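Side-chain contacts in fructuronate-tagaturonate epimerase UxaE from Cohnella laeviribosi in complex with 1 glycerol (PDB 6IL9), which catalyses the interconversion of fructuronate and tagaturonate by epimerisation on a TIM-barrel scaffold that carries a zinc ion, probably at its active site: residues E204-S209 / D240-R245; S212-K217 / H284-S289; D220-F223 / H228-H231. One frame throughout, in Å; residues are numbered along the deposited sequence.

Contact 1: residues E204-S209 / D240-R245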
ATOM      1  N   GLU A 204      28.242  25.601  -8.326  1.00 38.56           N
ATOM      2  CA  GLU A 204      28.731  26.537  -9.332  1.00 38.68           C
ATOM      3  C   GLU A 204      28.943  25.882 -10.692  1.00 32.97           C
ATOM      4  O   GLU A 204      29.077  26.596 -11.692  1.00 34.79           O
ATOM      5  CB  GLU A 204      30.028  27.196  -8.858  1.00 41.99           C
ATOM      6  CG  GLU A 204      29.839  28.196  -7.718  1.00 46.51           C
ATOM      7  CD  GLU A 204      29.322  29.549  -8.174  1.00 50.56           C
ATOM      8  OE1 GLU A 204      29.433  30.516  -7.385  1.00 51.51           O
ATOM      9  OE2 GLU A 204      28.810  29.648  -9.313  1.00 50.33           O
ATOM     10  N   GLU A 205      28.977  24.551 -10.759  1.00 33.13           N
ATOM     11  CA  GLU A 205      29.027  23.859 -12.042  1.00 32.17           C
ATOM     12  C   GLU A 205      27.678  23.835 -12.760  1.00 33.32           C
ATOM     13  O   GLU A 205      27.621  23.430 -13.929  1.00 31.64           O
ATOM     14  CB  GLU A 205      29.537  22.428 -11.849  1.00 37.28           C
ATOM     15  CG  GLU A 205      30.865  22.356 -11.120  1.00 34.98           C
ATOM     16  CD  GLU A 205      31.456  20.967 -11.103  1.00 45.57           C
ATOM     17  OE1 GLU A 205      32.682  20.852 -10.890  1.00 52.63           O
ATOM     18  OE2 GLU A 205      30.705  19.987 -11.306  1.00 49.78           O
ATOM     19  N   LEU A 206      26.598  24.258 -12.103  1.00 26.70           N
ATOM     20  CA  LEU A 206      25.296  24.311 -12.750  1.00 28.70           C
ATOM     21  C   LEU A 206      25.242  25.456 -13.764  1.00 25.30           C
ATOM     22  O   LEU A 206      25.979  26.437 -13.645  1.00 25.70           O
ATOM     23  CB  LEU A 206      24.196  24.498 -11.704  1.00 26.47           C
ATOM     24  CG  LEU A 206      23.958  23.297 -10.795  1.00 30.59           C
ATOM     25  CD1 LEU A 206      22.995  23.651  -9.669  1.00 26.98           C
ATOM     26  CD2 LEU A 206      23.451  22.119 -11.601  1.00 30.71           C
ATOM     27  N   PRO A 207      24.376  25.359 -14.779  1.00 24.01           N
ATOM     28  CA  PRO A 207      24.233  26.469 -15.728  1.00 22.79           C
ATOM     29  C   PRO A 207      23.752  27.737 -15.039  1.00 27.21           C
ATOM     30  O   PRO A 207      22.999  27.691 -14.065  1.00 27.63           O
ATOM     31  CB  PRO A 207      23.189  25.954 -16.728  1.00 22.68           C
ATOM     32  CG  PRO A 207      23.200  24.468 -16.577  1.00 23.48           C
ATOM     33  CD  PRO A 207      23.566  24.188 -15.155  1.00 26.80           C
ATOM     34  N   GLU A 208      24.183  28.891 -15.565  1.00 25.53           N
ATOM     35  CA  GLU A 208      23.795  30.149 -14.940  1.00 28.53           C
ATOM     36  C   GLU A 208      22.283  30.358 -14.983  1.00 30.40           C
ATOM     37  O   GLU A 208      21.707  30.929 -14.050  1.00 28.89           O
ATOM     38  CB  GLU A 208      24.502  31.327 -15.609  1.00 32.48           C
ATOM     39  CG  GLU A 208      23.857  32.683 -15.304  1.00 39.08           C
ATOM     40  CD  GLU A 208      24.777  33.856 -15.578  1.00 49.83           C
ATOM     41  OE1 GLU A 208      25.928  33.611 -16.004  1.00 50.32           O
ATOM     42  OE2 GLU A 208      24.351  35.019 -15.366  1.00 49.88           O
ATOM     43  N   SER A 209      21.625  29.914 -16.059  1.00 26.40           N
ATOM     44  CA  SER A 209      20.172  30.050 -16.143  1.00 28.73           C
ATOM     45  C   SER A 209      19.481  29.338 -14.985  1.00 25.12           C
ATOM     46  O   SER A 209      18.449  29.804 -14.488  1.00 29.38           O
ATOM     47  CB  SER A 209      19.677  29.492 -17.477  1.00 25.81           C
ATOM     48  OG  SER A 209      19.840  28.086 -17.501  1.00 29.03           O
ATOM     49  N   ASP A 240      19.909  22.505  -1.248  1.00 31.01           N
ATOM     50  CA  ASP A 240      18.600  22.036  -1.706  1.00 26.54           C
ATOM     51  C   ASP A 240      18.581  21.804  -3.215  1.00 28.27           C
ATOM     52  O   ASP A 240      18.046  20.795  -3.686  1.00 25.16           O
ATOM     53  CB  ASP A 240      17.511  23.037  -1.327  1.00 28.02           C
ATOM     54  CG  ASP A 240      17.042  22.882   0.107  1.00 29.96           C
ATOM     55  OD1 ASP A 240      17.321  21.831   0.721  1.00 32.13           O
ATOM     56  OD2 ASP A 240      16.385  23.819   0.605  1.00 30.06           O
ATOM     57  N   VAL A 241      19.141  22.737  -3.987  1.00 25.37           N
ATOM     58  CA  VAL A 241      19.180  22.568  -5.439  1.00 26.20           C
ATOM     59  C   VAL A 241      19.975  21.319  -5.808  1.00 25.01           C
ATOM     60  O   VAL A 241      19.547  20.506  -6.637  1.00 24.63           O
ATOM     61  CB  VAL A 241      19.747  23.835  -6.111  1.00 23.86           C
ATOM     62  CG1 VAL A 241      19.937  23.620  -7.624  1.00 24.00           C
ATOM     63  CG2 VAL A 241      18.837  25.027  -5.857  1.00 25.53           C
ATOM     64  N   LEU A 242      21.142  21.126  -5.183  1.00 24.15           N
ATOM     65  CA  LEU A 242      21.966  19.969  -5.522  1.00 25.35           C
ATOM     66  C   LEU A 242      21.281  18.656  -5.161  1.00 25.16           C
ATOM     67  O   LEU A 242      21.383  17.673  -5.903  1.00 26.50           O
ATOM     68  CB  LEU A 242      23.316  20.066  -4.815  1.00 27.65           C
ATOM     69  CG  LEU A 242      24.211  21.202  -5.293  1.00 29.45           C
ATOM     70  CD1 LEU A 242      25.508  21.219  -4.491  1.00 31.86           C
ATOM     71  CD2 LEU A 242      24.508  21.045  -6.777  1.00 30.18           C
ATOM     72  N   VAL A 243      20.589  18.614  -4.019  1.00 22.89           N
ATOM     73  CA  VAL A 243      20.000  17.361  -3.563  1.00 24.84           C
ATOM     74  C   VAL A 243      18.793  16.987  -4.417  1.00 22.33           C
ATOM     75  O   VAL A 243      18.585  15.809  -4.733  1.00 23.86           O
ATOM     76  CB  VAL A 243      19.628  17.457  -2.068  1.00 21.96           C
ATOM     77  CG1 VAL A 243      18.883  16.202  -1.627  1.00 25.41           C
ATOM     78  CG2 VAL A 243      20.884  17.653  -1.218  1.00 25.34           C
ATOM     79  N   TYR A 244      17.982  17.975  -4.804  1.00 23.71           N
ATOM     80  CA  TYR A 244      16.640  17.714  -5.301  1.00 23.80           C
ATOM     81  C   TYR A 244      16.393  18.073  -6.763  1.00 24.34           C
ATOM     82  O   TYR A 244      15.382  17.619  -7.310  1.00 22.82           O
ATOM     83  CB  TYR A 244      15.603  18.455  -4.435  1.00 20.17           C
ATOM     84  CG  TYR A 244      15.532  17.924  -3.020  1.00 20.87           C
ATOM     85  CD1 TYR A 244      14.882  16.727  -2.738  1.00 23.55           C
ATOM     86  CD2 TYR A 244      16.143  18.600  -1.972  1.00 22.76           C
ATOM     87  CE1 TYR A 244      14.835  16.223  -1.451  1.00 23.92           C
ATOM     88  CE2 TYR A 244      16.099  18.102  -0.676  1.00 23.70           C
ATOM     89  CZ  TYR A 244      15.441  16.915  -0.426  1.00 26.48           C
ATOM     90  OH  TYR A 244      15.393  16.410   0.851  1.00 28.61           O
ATOM     91  N   ARG A 245      17.259  18.860  -7.418  1.00 22.15           N
ATOM     92  CA  ARG A 245      16.914  19.375  -8.746  1.00 23.40           C
ATOM     93  C   ARG A 245      16.664  18.247  -9.739  1.00 26.26           C
ATOM     94  O   ARG A 245      15.685  18.279 -10.494  1.00 23.01           O
ATOM     95  CB  ARG A 245      18.004  20.304  -9.287  1.00 22.72           C
ATOM     96  CG  ARG A 245      17.713  20.772 -10.705  1.00 29.35           C
ATOM     97  CD  ARG A 245      18.746  21.744 -11.247  1.00 29.66           C
ATOM     98  NE  ARG A 245      18.809  21.689 -12.711  1.00 37.41           N
ATOM     99  CZ  ARG A 245      17.941  22.274 -13.534  1.00 41.73           C
ATOM    100  NH1 ARG A 245      16.916  22.981 -13.062  1.00 38.63           N
ATOM    101  NH2 ARG A 245      18.096  22.149 -14.845  1.00 43.41           N
TER
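L206, in the short link between helix 196-204 and helix 208-218, faces L242 of helix 234-259 with their CA atoms 9.1 Å apart, a spacing that the side chains alone bridge. One methyl carries the contact. CD1 of L206 reaches V241 CG1 at 3.7 Å and also approaches L242 CD2 at 4.2 Å, so the leucine tip comes to rest against two consecutive residues of the facing helix. Its CG lies anti to its own carbonyl carbon (chi1 -69°) and the chain then runs straight on (chi2 172°), which carries CD1 outward to the helix. V241 offers CG1 to it. L242 turns the end of its chain toward the leucine and also touches V199 and K202 of helix 196-204. P207, next to L206, occupies the N-cap position of helix 208-218, and the carbonyl of L206 accepts a hydrogen bond from R211 NE, which helps to hold the loop from which the leucine projects. The contact buries 134 Å² in all. It packs the link between helices 196-204 and 208-218 onto helix 234-259, all within the connection between barrel strands 178-182 and 267-271. With no hydrogen bond or salt bridge across it, the contact rests on hydrophobic burial and dispersion, with nothing polar to dictate an exact angle of approach.

Contact 2: residues S212-K217 / H284-S289; sequences SHYEAK and HFLVAS
Y214 brings the CD1-CE1 part of its ring against the branched end of L286: CE1 lies 4.1 Å from L286 CD2, and CD1 is equally near the other methyl, CD1 of L286. The two side chains cross at about a right angle, and L286 CD2 approaches the ring obliquely. L286 reaches it with CG anti to its backbone N (chi1 180°). Within helix 208-218, CD2 of H213 sits 3.8 Å above one face of the tyrosine ring, offset toward the rim. One turn from Y214, K217 stretches across as a fully extended chain toward S289. Its NZ makes two weak hydrogen bonds there, to S289 OG at 3.2 Å and to the backbone O of S289 at 3.4 Å. The stronger partner of this amine is E290, whose OE2 forms a salt bridge with it, while E290 OE1 is hydrogen-bonded to H213 NE2. One carboxylate therefore ties two residues of helix 208-218 to helix 281-293, and the weak serine bonds supplement that grip. Apolar packing and a salt bridge thus lie side by side. Helix 281-293 belongs to the beta-alpha-beta crossover between barrel strands 267-271 and 300-302, and helix 208-218 packs on it from the long connection between strands 178-182 and 267-271, part of which is probably an elaboration of the TIM barrel.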
ATOM      1  N   SER A 212      20.338  31.320 -11.735  1.00 28.35           N
ATOM      2  CA  SER A 212      19.555  32.549 -11.705  1.00 30.45           C
ATOM      3  C   SER A 212      18.098  32.271 -11.347  1.00 33.84           C
ATOM      4  O   SER A 212      17.494  33.013 -10.561  1.00 33.18           O
ATOM      5  CB  SER A 212      19.657  33.263 -13.053  1.00 35.02           C
ATOM      6  OG  SER A 212      18.525  34.076 -13.294  1.00 40.92           O
ATOM      7  N   HIS A 213      17.520  31.204 -11.906  1.00 26.38           N
ATOM      8  CA  HIS A 213      16.127  30.872 -11.608  1.00 28.33           C
ATOM      9  C   HIS A 213      15.929  30.643 -10.116  1.00 27.16           C
ATOM     10  O   HIS A 213      14.994  31.182  -9.511  1.00 31.79           O
ATOM     11  CB  HIS A 213      15.694  29.638 -12.402  1.00 29.24           C
ATOM     12  CG  HIS A 213      14.425  29.005 -11.902  1.00 27.24           C
ATOM     13  ND1 HIS A 213      13.174  29.495 -12.216  1.00 31.19           N
ATOM     14  CD2 HIS A 213      14.217  27.920 -11.114  1.00 27.00           C
ATOM     15  CE1 HIS A 213      12.251  28.741 -11.644  1.00 33.98           C
ATOM     16  NE2 HIS A 213      12.856  27.782 -10.966  1.00 28.41           N
ATOM     17  N   TYR A 214      16.800  29.843  -9.501  1.00 27.05           N
ATOM     18  CA  TYR A 214      16.619  29.530  -8.089  1.00 24.55           C
ATOM     19  C   TYR A 214      16.935  30.733  -7.213  1.00 32.54           C
ATOM     20  O   TYR A 214      16.217  31.005  -6.246  1.00 31.66           O
ATOM     21  CB  TYR A 214      17.474  28.327  -7.696  1.00 26.43           C
ATOM     22  CG  TYR A 214      16.790  27.030  -8.045  1.00 26.51           C
ATOM     23  CD1 TYR A 214      15.787  26.522  -7.235  1.00 26.92           C
ATOM     24  CD2 TYR A 214      17.115  26.335  -9.201  1.00 24.58           C
ATOM     25  CE1 TYR A 214      15.143  25.351  -7.547  1.00 26.38           C
ATOM     26  CE2 TYR A 214      16.464  25.152  -9.527  1.00 25.77           C
ATOM     27  CZ  TYR A 214      15.480  24.667  -8.691  1.00 28.12           C
ATOM     28  OH  TYR A 214      14.817  23.488  -8.978  1.00 28.79           O
ATOM     29  N   GLU A 215      17.988  31.480  -7.546  1.00 29.33           N
ATOM     30  CA  GLU A 215      18.355  32.604  -6.693  1.00 30.43           C
ATOM     31  C   GLU A 215      17.311  33.712  -6.761  1.00 29.27           C
ATOM     32  O   GLU A 215      16.944  34.286  -5.726  1.00 33.24           O
ATOM     33  CB  GLU A 215      19.749  33.105  -7.069  1.00 28.28           C
ATOM     34  CG  GLU A 215      20.825  32.136  -6.624  1.00 28.07           C
ATOM     35  CD  GLU A 215      22.142  32.356  -7.318  1.00 34.02           C
ATOM     36  OE1 GLU A 215      22.953  31.406  -7.372  1.00 31.86           O
ATOM     37  OE2 GLU A 215      22.362  33.479  -7.805  1.00 36.61           O
ATOM     38  N   ALA A 216      16.785  33.999  -7.957  1.00 31.06           N
ATOM     39  CA  ALA A 216      15.774  35.046  -8.086  1.00 29.16           C
ATOM     40  C   ALA A 216      14.487  34.695  -7.348  1.00 34.53           C
ATOM     41  O   ALA A 216      13.734  35.591  -6.947  1.00 34.00           O
ATOM     42  CB  ALA A 216      15.469  35.310  -9.558  1.00 30.96           C
ATOM     43  N   LYS A 217      14.217  33.408  -7.161  1.00 29.85           N
ATOM     44  CA  LYS A 217      12.974  32.981  -6.534  1.00 32.30           C
ATOM     45  C   LYS A 217      13.102  32.761  -5.028  1.00 32.03           C
ATOM     46  O   LYS A 217      12.134  33.006  -4.300  1.00 37.81           O
ATOM     47  CB  LYS A 217      12.473  31.696  -7.210  1.00 31.64           C
ATOM     48  CG  LYS A 217      11.163  31.161  -6.677  1.00 31.47           C
ATOM     49  CD  LYS A 217      10.692  29.964  -7.485  1.00 31.22           C
ATOM     50  CE  LYS A 217       9.341  29.449  -7.005  1.00 33.29           C
ATOM     51  NZ  LYS A 217       8.889  28.296  -7.841  1.00 31.25           N
ATOM     52  N   HIS A 284      11.275  20.496   1.370  1.00 21.74           N
ATOM     53  CA  HIS A 284       9.922  20.151   0.935  1.00 20.16           C
ATOM     54  C   HIS A 284       9.239  21.346   0.276  1.00 22.65           C
ATOM     55  O   HIS A 284       8.648  21.224  -0.807  1.00 20.02           O
ATOM     56  CB  HIS A 284       9.158  19.647   2.166  1.00 21.06           C
ATOM     57  CG  HIS A 284       7.703  19.366   1.942  1.00 21.85           C
ATOM     58  ND1 HIS A 284       6.846  19.108   2.990  1.00 22.06           N
ATOM     59  CD2 HIS A 284       6.955  19.289   0.816  1.00 21.72           C
ATOM     60  CE1 HIS A 284       5.632  18.881   2.520  1.00 21.01           C
ATOM     61  NE2 HIS A 284       5.668  18.992   1.204  1.00 23.13           N
ATOM     62  N   PHE A 285       9.324  22.519   0.907  1.00 21.05           N
ATOM     63  CA  PHE A 285       8.753  23.725   0.316  1.00 21.15           C
ATOM     64  C   PHE A 285       9.321  23.985  -1.076  1.00 22.37           C
ATOM     65  O   PHE A 285       8.580  24.306  -2.011  1.00 19.37           O
ATOM     66  CB  PHE A 285       9.008  24.933   1.219  1.00 23.13           C
ATOM     67  CG  PHE A 285       8.429  26.211   0.681  1.00 20.84           C
ATOM     68  CD1 PHE A 285       7.093  26.533   0.901  1.00 19.50           C
ATOM     69  CD2 PHE A 285       9.207  27.088  -0.063  1.00 23.62           C
ATOM     70  CE1 PHE A 285       6.553  27.703   0.401  1.00 20.90           C
ATOM     71  CE2 PHE A 285       8.673  28.247  -0.569  1.00 20.39           C
ATOM     72  CZ  PHE A 285       7.335  28.562  -0.339  1.00 27.69           C
ATOM     73  N   LEU A 286      10.644  23.890  -1.224  1.00 22.35           N
ATOM     74  CA  LEU A 286      11.250  24.186  -2.521  1.00 21.90           C
ATOM     75  C   LEU A 286      10.783  23.198  -3.588  1.00 19.21           C
ATOM     76  O   LEU A 286      10.435  23.599  -4.706  1.00 20.15           O
ATOM     77  CB  LEU A 286      12.774  24.168  -2.401  1.00 21.80           C
ATOM     78  CG  LEU A 286      13.554  24.454  -3.691  1.00 23.85           C
ATOM     79  CD1 LEU A 286      14.731  25.381  -3.392  1.00 27.28           C
ATOM     80  CD2 LEU A 286      14.060  23.163  -4.297  1.00 23.98           C
ATOM     81  N   VAL A 287      10.765  21.907  -3.258  1.00 19.84           N
ATOM     82  CA  VAL A 287      10.321  20.898  -4.216  1.00 19.12           C
ATOM     83  C   VAL A 287       8.891  21.187  -4.650  1.00 18.94           C
ATOM     84  O   VAL A 287       8.588  21.251  -5.847  1.00 17.44           O
ATOM     85  CB  VAL A 287      10.454  19.488  -3.611  1.00 19.70           C
ATOM     86  CG1 VAL A 287       9.757  18.445  -4.509  1.00 20.11           C
ATOM     87  CG2 VAL A 287      11.926  19.136  -3.384  1.00 20.51           C
ATOM     88  N   ALA A 288       8.000  21.408  -3.678  1.00 17.56           N
ATOM     89  CA  ALA A 288       6.595  21.648  -4.001  1.00 17.00           C
ATOM     90  C   ALA A 288       6.430  22.924  -4.810  1.00 17.50           C
ATOM     91  O   ALA A 288       5.701  22.949  -5.806  1.00 18.23           O
ATOM     92  CB  ALA A 288       5.764  21.722  -2.714  1.00 19.37           C
ATOM     93  N   SER A 289       7.133  23.988  -4.415  1.00 16.52           N
ATOM     94  CA  SER A 289       7.009  25.254  -5.120  1.00 17.50           C
ATOM     95  C   SER A 289       7.424  25.110  -6.576  1.00 19.36           C
ATOM     96  O   SER A 289       6.792  25.680  -7.472  1.00 19.56           O
ATOM     97  CB  SER A 289       7.859  26.317  -4.426  1.00 22.39           C
ATOM     98  OG  SER A 289       7.628  27.586  -4.991  1.00 25.51           O
TER

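Contact 3: residues D220-F223 / H228-H231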
ATOM      1  N   ASP A 220      17.674  34.549   0.009  1.00 35.47           N
ATOM      2  CA  ASP A 220      17.458  35.569   1.040  1.00 37.53           C
ATOM      3  C   ASP A 220      15.991  35.976   1.144  1.00 38.59           C
ATOM      4  O   ASP A 220      15.669  37.081   1.586  1.00 38.63           O
ATOM      5  CB  ASP A 220      18.342  36.796   0.794  1.00 36.84           C
ATOM      6  CG  ASP A 220      19.815  36.462   0.860  1.00 34.44           C
ATOM      7  OD1 ASP A 220      20.184  35.568   1.654  1.00 37.98           O
ATOM      8  OD2 ASP A 220      20.611  37.080   0.118  1.00 45.19           O
ATOM      9  N   LYS A 221      15.086  35.085   0.747  1.00 34.22           N
ATOM     10  CA  LYS A 221      13.658  35.351   0.800  1.00 33.89           C
ATOM     11  C   LYS A 221      13.034  34.566   1.946  1.00 28.93           C
ATOM     12  O   LYS A 221      13.549  33.521   2.357  1.00 30.49           O
ATOM     13  CB  LYS A 221      12.979  34.994  -0.529  1.00 36.30           C
ATOM     14  CG  LYS A 221      13.168  36.049  -1.622  1.00 39.29           C
ATOM     15  CD  LYS A 221      12.237  35.796  -2.802  1.00 42.90           C
ATOM     16  CE  LYS A 221      11.765  37.092  -3.445  1.00 47.09           C
ATOM     17  NZ  LYS A 221      12.908  37.985  -3.783  1.00 50.05           N
ATOM     18  N   THR A 222      11.944  35.108   2.487  1.00 33.34           N
ATOM     19  CA  THR A 222      11.184  34.475   3.558  1.00 31.00           C
ATOM     20  C   THR A 222       9.764  34.252   3.075  1.00 27.61           C
ATOM     21  O   THR A 222       9.118  35.181   2.581  1.00 27.29           O
ATOM     22  CB  THR A 222      11.164  35.330   4.831  1.00 34.63           C
ATOM     23  OG1 THR A 222      12.506  35.625   5.230  1.00 35.83           O
ATOM     24  CG2 THR A 222      10.464  34.578   5.957  1.00 29.66           C
ATOM     25  N   PHE A 223       9.282  33.018   3.206  1.00 28.68           N
ATOM     26  CA  PHE A 223       7.932  32.660   2.806  1.00 28.45           C
ATOM     27  C   PHE A 223       7.102  32.372   4.047  1.00 23.94           C
ATOM     28  O   PHE A 223       7.561  31.676   4.955  1.00 26.11           O
ATOM     29  CB  PHE A 223       7.947  31.449   1.873  1.00 29.54           C
ATOM     30  CG  PHE A 223       8.729  31.681   0.619  1.00 26.59           C
ATOM     31  CD1 PHE A 223      10.099  31.487   0.602  1.00 27.44           C
ATOM     32  CD2 PHE A 223       8.094  32.118  -0.531  1.00 29.57           C
ATOM     33  CE1 PHE A 223      10.832  31.717  -0.553  1.00 30.06           C
ATOM     34  CE2 PHE A 223       8.821  32.349  -1.697  1.00 33.37           C
ATOM     35  CZ  PHE A 223      10.189  32.146  -1.701  1.00 29.68           C
ATOM     36  N   HIS A 228       4.377  29.651  10.026  1.00 26.02           N
ATOM     37  CA  HIS A 228       5.756  29.223   9.867  1.00 27.91           C
ATOM     38  C   HIS A 228       6.455  30.093   8.836  1.00 27.40           C
ATOM     39  O   HIS A 228       5.935  30.305   7.739  1.00 30.63           O
ATOM     40  CB  HIS A 228       5.809  27.752   9.451  1.00 26.54           C
ATOM     41  CG  HIS A 228       5.031  26.861  10.364  1.00 26.21           C
ATOM     42  ND1 HIS A 228       5.468  26.540  11.629  1.00 24.49           N
ATOM     43  CD2 HIS A 228       3.825  26.264  10.218  1.00 27.59           C
ATOM     44  CE1 HIS A 228       4.578  25.759  12.213  1.00 24.69           C
ATOM     45  NE2 HIS A 228       3.568  25.582  11.382  1.00 25.89           N
ATOM     46  N   ALA A 229       7.619  30.602   9.198  1.00 27.26           N
ATOM     47  CA  ALA A 229       8.461  31.350   8.279  1.00 27.54           C
ATOM     48  C   ALA A 229       9.536  30.411   7.757  1.00 28.38           C
ATOM     49  O   ALA A 229      10.211  29.736   8.542  1.00 26.69           O
ATOM     50  CB  ALA A 229       9.087  32.563   8.967  1.00 31.92           C
ATOM     51  N   ILE A 230       9.664  30.338   6.434  1.00 27.79           N
ATOM     52  CA  ILE A 230      10.669  29.509   5.776  1.00 26.55           C
ATOM     53  C   ILE A 230      11.605  30.445   5.028  1.00 23.95           C
ATOM     54  O   ILE A 230      11.174  31.166   4.121  1.00 26.02           O
ATOM     55  CB  ILE A 230      10.035  28.482   4.824  1.00 25.24           C
ATOM     56  CG1 ILE A 230       9.101  27.543   5.598  1.00 28.39           C
ATOM     57  CG2 ILE A 230      11.115  27.690   4.101  1.00 26.55           C
ATOM     58  CD1 ILE A 230       8.475  26.454   4.735  1.00 27.06           C
ATOM     59  N   HIS A 231      12.871  30.450   5.421  1.00 29.63           N
ATOM     60  CA  HIS A 231      13.857  31.370   4.877  1.00 33.31           C
ATOM     61  C   HIS A 231      14.953  30.580   4.180  1.00 26.78           C
ATOM     62  O   HIS A 231      15.373  29.526   4.664  1.00 29.90           O
ATOM     63  CB  HIS A 231      14.455  32.248   5.985  1.00 35.17           C
ATOM     64  CG  HIS A 231      15.370  33.319   5.484  1.00 31.94           C
ATOM     65  ND1 HIS A 231      14.910  34.459   4.858  1.00 36.68           N
ATOM     66  CD2 HIS A 231      16.721  33.427   5.518  1.00 36.60           C
ATOM     67  CE1 HIS A 231      15.937  35.221   4.527  1.00 34.83           C
ATOM     68  NE2 HIS A 231      17.047  34.617   4.914  1.00 34.84           N
TER
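The imidazole of H231 meets T222 at its edge: OG1 of the threonine lies near the ring plane, 2.7 Å from ND1, in a short hydrogen bond in which either atom may be the donor. K221 O and the carbonyl carbon of D220 approach the same ring obliquely; although K221 O is 3.0 Å from ND1, the angle is too poor for a bond. With CG anti to the backbone N (chi1 -174°), the histidine leans over toward the neighbouring strand. At the F223 ring, I230 O sits by the edge, 3.7 Å from CD1. T222 and H231 form a non-hydrogen-bonded antiparallel pair, and their side chains share a face of the sheet; T222 CG2 also touches A229 CB at 3.9 Å. F223 and I230 occupy the other face as a hydrogen-bonded pair, with F223 N to I230 O at 2.8 Å and I230 N to F223 O at 2.9 Å, both nearly straight, at 170° and 168°. This two-stranded beta hairpin separates helix 208-218 from helix 234-259 in the chain. Its F223 ring meets that of F285 on helix 281-293, while I230 and H228 rest on helix 319-336.

How the contacts relate
Contacts 1 and 2 lie with their centres 11 Å apart and share helix 208-218; V241 CG2 touches Y214 CG at 3.6 Å, so the valine and tyrosine join the apolar parts of the two. Contact 3 is centred 12 Å from contact 2 and packs against it, F285 CB lying 3.9 Å from I230 CD1. Contacts 1 and 3, about 20 Å apart between centres and about 7 Å between nearest atoms, do not touch and are linked through contact 2. All three sit on the same side of the chain's centre, more than 30 Å from it. None of their segments supplies a zinc ligand; the metal is bound by H161, D273 and H343.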